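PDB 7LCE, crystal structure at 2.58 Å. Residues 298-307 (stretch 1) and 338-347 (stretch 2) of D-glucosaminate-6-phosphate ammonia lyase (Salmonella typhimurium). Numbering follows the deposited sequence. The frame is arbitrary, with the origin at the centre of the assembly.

Stretch 1, residues 298-307: AIWRIRVRVN
Stretch 2, residues 338-347: QGVFSLDPRT

Two arginines of like charge come within hydrogen-bonding distance without bonding, since Arg301 NH2 and Arg346 NH2, 3.2 Å apart, are both donors; the carboxylate of Asp344 bridges them. Its OD2 takes a short salt bridge from Arg346 NH2 (2.6 Å) and a longer, weak one from Arg301 NE (3.5 Å), at the edge of that guanidinium, while Arg346 NE reaches Asp344 OD1 at 2.9 Å. Arg301 is extended (m, t, t, chi4 97°); Arg346 (m, t, m, t) lays one guanidinium face over Ile299 CG2.

The principle is plain antiparallel pairing. Strands 300-306 and 340-343 run at 155° with axes 4.7 Å apart, pairing Ile302 with Leu343, Arg303 with Ser342, Val304 with Phe341 and Arg305 with Val340. Hydrogen bonds join Ile302 N to Leu343 O (3.3 Å), Leu343 N to Ile302 O (3.1 Å), Val304 N to Phe341 O (2.8 Å) and Phe341 N to Val304 O (2.9 Å). Val306 N to Gly339 O (3.2 Å) extends the ladder to Gly339, at phi/psi 85/19, where a CB would be jammed against the carbonyl O of the preceding residue.

Ile302, Val304, Phe341 and Leu343 share the buried apolar face. Val304 (t) sets CB over the Phe341 ring (p, chi2 89°), 3.9 Å from its centroid, and CG2 3.6 Å from Leu343 CD1 (m, p). Arg303, Arg305, Val340 and Ser342 occupy the other, partly exposed face.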

# COMPACT_ATOMS: atom_id res chain seq x y z
N ALA A 298 51.84 -30.58 12.62
CA ALA A 298 52.64 -31.61 11.95
C ALA A 298 52.47 -31.55 10.43
O ALA A 298 52.28 -32.59 9.79
CB ALA A 298 52.27 -33.00 12.47
N ILE A 299 52.54 -30.36 9.85
CA ILE A 299 52.40 -30.16 8.41
C ILE A 299 53.70 -29.59 7.87
O ILE A 299 54.09 -28.47 8.20
CB ILE A 299 51.22 -29.25 8.06
CG1 ILE A 299 49.98 -29.65 8.85
CG2 ILE A 299 50.95 -29.26 6.57
CD1 ILE A 299 48.87 -28.63 8.79
N TRP A 300 54.39 -30.39 7.04
CA TRP A 300 55.65 -30.03 6.43
C TRP A 300 55.44 -29.80 4.93
O TRP A 300 54.68 -30.53 4.29
CB TRP A 300 56.69 -31.13 6.65
CG TRP A 300 56.85 -31.48 8.10
CD1 TRP A 300 56.15 -32.42 8.80
CD2 TRP A 300 57.77 -30.89 9.02
NE1 TRP A 300 56.58 -32.45 10.10
CE2 TRP A 300 57.57 -31.53 10.27
CE3 TRP A 300 58.75 -29.89 8.92
CZ2 TRP A 300 58.31 -31.19 11.40
CZ3 TRP A 300 59.48 -29.57 10.05
CH2 TRP A 300 59.26 -30.22 11.27
N ARG A 301 56.10 -28.79 4.38
CA ARG A 301 55.96 -28.43 2.98
C ARG A 301 57.32 -28.15 2.38
O ARG A 301 58.26 -27.78 3.08
CB ARG A 301 55.05 -27.21 2.79
CG ARG A 301 53.63 -27.38 3.28
CD ARG A 301 52.82 -26.10 3.10
NE ARG A 301 51.44 -26.25 3.54
CZ ARG A 301 50.98 -25.88 4.73
NH1 ARG A 301 51.78 -25.34 5.64
NH2 ARG A 301 49.70 -26.06 5.02
N ILE A 302 57.42 -28.33 1.06
CA ILE A 302 58.67 -28.11 0.32
C ILE A 302 58.60 -26.73 -0.30
O ILE A 302 57.95 -26.52 -1.33
CB ILE A 302 58.91 -29.19 -0.74
CG1 ILE A 302 58.97 -30.58 -0.11
CG2 ILE A 302 60.20 -28.91 -1.50
CD1 ILE A 302 58.93 -31.70 -1.13
N ARG A 303 59.27 -25.77 0.34
CA ARG A 303 59.35 -24.41 -0.18
C ARG A 303 60.41 -24.35 -1.26
O ARG A 303 61.57 -24.71 -1.03
CB ARG A 303 59.66 -23.44 0.96
CG ARG A 303 59.80 -22.00 0.54
CD ARG A 303 60.04 -21.11 1.74
NE ARG A 303 61.28 -21.46 2.43
CZ ARG A 303 61.61 -21.01 3.63
NH1 ARG A 303 60.83 -20.19 4.31
NH2 ARG A 303 62.77 -21.39 4.17
N VAL A 304 60.02 -23.88 -2.45
CA VAL A 304 60.91 -23.81 -3.60
C VAL A 304 61.11 -22.34 -3.95
O VAL A 304 60.15 -21.63 -4.24
CB VAL A 304 60.34 -24.58 -4.81
CG1 VAL A 304 61.33 -24.56 -5.96
CG2 VAL A 304 60.00 -26.00 -4.42
N ARG A 305 62.37 -21.90 -3.92
CA ARG A 305 62.73 -20.53 -4.23
C ARG A 305 63.41 -20.49 -5.59
O ARG A 305 64.30 -21.30 -5.86
CB ARG A 305 63.64 -19.96 -3.14
CG ARG A 305 64.00 -18.49 -3.31
CD ARG A 305 64.67 -17.94 -2.05
NE ARG A 305 63.80 -18.01 -0.88
CZ ARG A 305 63.89 -18.93 0.07
NH1 ARG A 305 64.79 -19.90 0.02
NH2 ARG A 305 63.04 -18.89 1.09
N VAL A 306 63.00 -19.54 -6.42
CA VAL A 306 63.48 -19.43 -7.79
C VAL A 306 64.38 -18.21 -7.89
O VAL A 306 64.03 -17.14 -7.39
CB VAL A 306 62.31 -19.33 -8.79
CG1 VAL A 306 62.83 -19.43 -10.22
CG2 VAL A 306 61.29 -20.41 -8.51
N ASN A 307 65.53 -18.38 -8.54
CA ASN A 307 66.44 -17.27 -8.81
C ASN A 307 66.30 -16.91 -10.29
O ASN A 307 66.72 -17.68 -11.16
CB ASN A 307 67.88 -17.64 -8.47
CG ASN A 307 68.83 -16.48 -8.65
OD1 ASN A 307 69.57 -16.41 -9.63
ND2 ASN A 307 68.81 -15.55 -7.70
N GLN A 338 56.86 -13.03 -3.77
CA GLN A 338 58.15 -13.04 -3.10
C GLN A 338 59.18 -13.93 -3.79
O GLN A 338 60.30 -14.06 -3.29
CB GLN A 338 57.99 -13.48 -1.65
CG GLN A 338 57.02 -12.63 -0.85
CD GLN A 338 56.73 -13.20 0.53
OE1 GLN A 338 57.44 -14.09 1.00
NE2 GLN A 338 55.68 -12.71 1.17
N GLY A 339 58.82 -14.54 -4.92
CA GLY A 339 59.74 -15.40 -5.64
C GLY A 339 59.80 -16.83 -5.15
O GLY A 339 60.79 -17.52 -5.43
N VAL A 340 58.79 -17.29 -4.42
CA VAL A 340 58.77 -18.64 -3.86
C VAL A 340 57.41 -19.26 -4.16
O VAL A 340 56.38 -18.59 -4.10
CB VAL A 340 59.05 -18.65 -2.34
CG1 VAL A 340 60.47 -18.17 -2.06
CG2 VAL A 340 58.05 -17.79 -1.59
N PHE A 341 57.43 -20.55 -4.50
CA PHE A 341 56.22 -21.36 -4.55
C PHE A 341 56.45 -22.62 -3.73
O PHE A 341 57.58 -23.10 -3.59
CB PHE A 341 55.81 -21.70 -6.00
CG PHE A 341 56.74 -22.65 -6.70
CD1 PHE A 341 56.56 -24.02 -6.62
CD2 PHE A 341 57.78 -22.16 -7.48
CE1 PHE A 341 57.41 -24.89 -7.28
CE2 PHE A 341 58.64 -23.02 -8.14
CZ PHE A 341 58.45 -24.39 -8.04
N SER A 342 55.37 -23.15 -3.16
CA SER A 342 55.46 -24.28 -2.26
C SER A 342 54.61 -25.44 -2.75
O SER A 342 53.66 -25.27 -3.52
CB SER A 342 55.01 -23.88 -0.84
OG SER A 342 55.08 -24.99 0.04
N LEU A 343 54.96 -26.64 -2.29
CA LEU A 343 54.28 -27.88 -2.65
C LEU A 343 53.79 -28.54 -1.37
O LEU A 343 54.59 -28.87 -0.49
CB LEU A 343 55.20 -28.83 -3.42
CG LEU A 343 55.80 -28.51 -4.79
CD1 LEU A 343 56.63 -27.25 -4.81
CD2 LEU A 343 56.65 -29.69 -5.24
N ASP A 344 52.48 -28.75 -1.28
CA ASP A 344 51.88 -29.39 -0.12
C ASP A 344 51.81 -30.89 -0.41
O ASP A 344 51.04 -31.30 -1.29
CB ASP A 344 50.49 -28.83 0.15
CG ASP A 344 49.99 -29.17 1.54
OD1 ASP A 344 50.43 -30.19 2.11
OD2 ASP A 344 49.14 -28.41 2.06
N PRO A 345 52.57 -31.73 0.30
CA PRO A 345 52.63 -33.15 -0.06
C PRO A 345 51.39 -33.94 0.32
O PRO A 345 51.29 -35.12 -0.05
CB PRO A 345 53.85 -33.65 0.71
CG PRO A 345 53.88 -32.77 1.92
CD PRO A 345 53.43 -31.41 1.45
N ARG A 346 50.44 -33.35 1.05
CA ARG A 346 49.29 -34.10 1.53
C ARG A 346 48.41 -34.58 0.38
O ARG A 346 47.88 -35.70 0.43
CB ARG A 346 48.50 -33.25 2.52
CG ARG A 346 49.32 -32.86 3.75
CD ARG A 346 48.55 -31.97 4.72
NE ARG A 346 48.46 -30.59 4.24
CZ ARG A 346 47.75 -29.64 4.83
NH1 ARG A 346 47.05 -29.87 5.93
NH2 ARG A 346 47.74 -28.42 4.30
N THR A 347 48.26 -33.78 -0.67
CA THR A 347 47.47 -34.16 -1.83
C THR A 347 48.29 -34.85 -2.91
O THR A 347 47.72 -35.29 -3.92
CB THR A 347 46.77 -32.94 -2.43
OG1 THR A 347 47.74 -31.93 -2.73
CG2 THR A 347 45.75 -32.38 -1.46